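Local coordinates for protein U4/U6 snRNA-associated-splicing factor PRP24 (Saccharomyces cerevisiae, PDB 4N0T) that binds U6 snRNA, anneals it to U4 snRNA and acts as a recycling factor of the spliceosome, at residues V11-P17 against N75-S80. Residue numbers count along the deposited sequence, not the author numbering.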
loop_
_atom_site.group_PDB
_atom_site.type_symbol
_atom_site.label_atom_id
_atom_site.label_comp_id
_atom_site.label_asym_id
_atom_site.label_seq_id
_atom_site.Cartn_x
_atom_site.Cartn_y
_atom_site.Cartn_z
ATOM N N VAL A 11 -1.722 -25.318 -3.414
ATOM C CA VAL A 11 -0.790 -26.426 -3.251
ATOM C C VAL A 11 0.577 -26.062 -3.795
ATOM O O VAL A 11 0.712 -25.164 -4.645
ATOM C CB VAL A 11 -1.279 -27.717 -3.947
ATOM C CG1 VAL A 11 -2.652 -28.107 -3.405
ATOM C CG2 VAL A 11 -1.336 -27.530 -5.453
ATOM N N LEU A 12 1.577 -26.791 -3.312
ATOM C CA LEU A 12 2.956 -26.652 -3.744
ATOM C C LEU A 12 3.316 -27.910 -4.520
ATOM O O LEU A 12 3.029 -29.014 -4.058
ATOM C CB LEU A 12 3.857 -26.574 -2.513
ATOM C CG LEU A 12 5.370 -26.550 -2.771
ATOM C CD1 LEU A 12 5.729 -25.284 -3.497
ATOM C CD2 LEU A 12 6.163 -26.668 -1.474
ATOM N N VAL A 13 3.921 -27.737 -5.687
ATOM C CA VAL A 13 4.402 -28.872 -6.481
ATOM C C VAL A 13 5.915 -28.776 -6.523
ATOM O O VAL A 13 6.461 -27.722 -6.871
ATOM C CB VAL A 13 3.855 -28.855 -7.918
ATOM C CG1 VAL A 13 4.297 -30.111 -8.667
ATOM C CG2 VAL A 13 2.346 -28.777 -7.914
ATOM N N LYS A 14 6.591 -29.864 -6.157
ATOM C CA LYS A 14 8.051 -29.903 -6.215
ATOM C C LYS A 14 8.522 -30.933 -7.239
ATOM O O LYS A 14 7.859 -31.948 -7.453
ATOM C CB LYS A 14 8.633 -30.229 -4.835
ATOM C CG LYS A 14 10.146 -30.331 -4.822
ATOM C CD LYS A 14 10.692 -30.519 -3.425
ATOM C CE LYS A 14 12.220 -30.486 -3.459
ATOM N NZ LYS A 14 12.795 -30.662 -2.094
ATOM N N ASN A 15 9.645 -30.618 -7.882
ATOM C CA ASN A 15 10.356 -31.537 -8.791
ATOM C C ASN A 15 9.730 -31.672 -10.176
ATOM O O ASN A 15 9.859 -32.715 -10.823
ATOM C CB ASN A 15 10.579 -32.924 -8.171
ATOM C CG ASN A 15 11.775 -33.638 -8.791
ATOM O OD1 ASN A 15 12.782 -32.996 -9.100
ATOM N ND2 ASN A 15 11.665 -34.953 -8.995
ATOM N N LEU A 16 9.061 -30.622 -10.640
ATOM C CA LEU A 16 8.618 -30.583 -12.029
ATOM C C LEU A 16 9.848 -30.513 -12.935
ATOM O O LEU A 16 10.895 -29.987 -12.529
ATOM C CB LEU A 16 7.731 -29.362 -12.276
ATOM C CG LEU A 16 6.359 -29.413 -11.604
ATOM C CD1 LEU A 16 5.731 -28.020 -11.532
ATOM C CD2 LEU A 16 5.437 -30.361 -12.339
ATOM N N PRO A 17 9.721 -31.024 -14.165
ATOM C CA PRO A 17 10.849 -30.986 -15.106
ATOM C C PRO A 17 11.297 -29.554 -15.387
ATOM O O PRO A 17 10.469 -28.640 -15.309
ATOM C CB PRO A 17 10.256 -31.593 -16.384
ATOM C CG PRO A 17 9.133 -32.470 -15.903
ATOM C CD PRO A 17 8.557 -31.741 -14.718
ATOM N N ASN A 75 10.245 -37.215 -14.094
ATOM C CA ASN A 75 10.356 -36.636 -12.755
ATOM C C ASN A 75 9.227 -37.079 -11.841
ATOM O O ASN A 75 8.055 -36.976 -12.209
ATOM C CB ASN A 75 10.356 -35.103 -12.830
ATOM C CG ASN A 75 11.696 -34.541 -13.224
ATOM O OD1 ASN A 75 12.459 -35.183 -13.951
ATOM N ND2 ASN A 75 12.004 -33.340 -12.736
ATOM N N GLU A 76 9.579 -37.591 -10.662
ATOM C CA GLU A 76 8.586 -37.926 -9.649
ATOM C C GLU A 76 8.272 -36.645 -8.874
ATOM O O GLU A 76 9.149 -36.110 -8.194
ATOM C CB GLU A 76 9.138 -38.973 -8.678
ATOM C CG GLU A 76 8.126 -39.455 -7.642
ATOM C CD GLU A 76 8.608 -40.668 -6.857
ATOM O OE1 GLU A 76 8.272 -40.769 -5.655
ATOM O OE2 GLU A 76 9.314 -41.528 -7.446
ATOM N N ILE A 77 7.036 -36.161 -8.986
ATOM C CA ILE A 77 6.645 -34.900 -8.333
ATOM C C ILE A 77 6.129 -35.134 -6.922
ATOM O O ILE A 77 5.753 -36.258 -6.561
ATOM C CB ILE A 77 5.578 -34.117 -9.152
ATOM C CG1 ILE A 77 4.276 -34.918 -9.263
ATOM C CG2 ILE A 77 6.124 -33.756 -10.534
ATOM C CD1 ILE A 77 3.121 -34.143 -9.885
ATOM N N ILE A 78 6.119 -34.071 -6.111
ATOM C CA ILE A 78 5.540 -34.127 -4.786
ATOM C C ILE A 78 4.548 -32.982 -4.759
ATOM O O ILE A 78 4.880 -31.866 -5.165
ATOM C CB ILE A 78 6.607 -33.947 -3.679
ATOM C CG1 ILE A 78 7.669 -35.057 -3.801
ATOM C CG2 ILE A 78 5.970 -34.002 -2.293
ATOM C CD1 ILE A 78 8.871 -34.889 -2.886
ATOM N N VAL A 79 3.325 -33.275 -4.341
ATOM C CA VAL A 79 2.291 -32.256 -4.266
ATOM C C VAL A 79 1.782 -32.206 -2.831
ATOM O O VAL A 79 1.436 -33.241 -2.243
ATOM C CB VAL A 79 1.126 -32.540 -5.256
ATOM C CG1 VAL A 79 0.094 -31.399 -5.211
ATOM C CG2 VAL A 79 1.640 -32.743 -6.696
ATOM N N SER A 80 1.718 -31.004 -2.255
ATOM C CA SER A 80 1.352 -30.874 -0.854
ATOM C C SER A 80 0.570 -29.590 -0.628
ATOM O O SER A 80 0.640 -28.678 -1.447
ATOM C CB SER A 80 2.602 -30.856 0.019
ATOM O OG SER A 80 3.475 -29.816 -0.390
HETATM O O HOH W 1 5.091 -30.427 -2.307
HETATM O O HOH W 2 12.300 -37.955 -9.884
#
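Antiparallel pairing joins the first and last strands of the first RNA recognition motif, 11-16 and 78-80, adjacent strands of its antiparallel sheet; strand 49-55 flanks 11-16 on its other edge. The short axes approach to 4.8 Å, with 165° between their directions. Two hydrogen-bonded pairs fix the register: L12 N to S80 O (2.8 Å) with S80 N to L12 O (3.0 Å), then K14 N to I78 O (2.8 Å) with I78 N to K14 O (3.1 Å). V13 and V79 form the non-hydrogen-bonded pair between them, CA atoms 4.6 Å apart. Their side chains meet at V13 CG2–V79 CG2, 4.2 Å, on the face packed against F29 of helix 22-29, while L12, K14, I78 and S80 occupy the opposite face, the one that classically meets RNA in this fold, although the bound RNA stays about 12 Å from the nearest atom here. Past K14 the ladder changes character. N15 adopts positive phi (78°), and side-chain amides take over: N15 ND2 donates to E76 O and N75 ND2 to N15 O, each at 2.9 Å. At this end L16 CD2 also touches I77 CG2 at 3.9 Å. Regular backbone pairing thus gives way to two asparagine side-chain-to-backbone-carbonyl bonds, one from each segment, which keep the segments joined where strand 75-81 is interrupted.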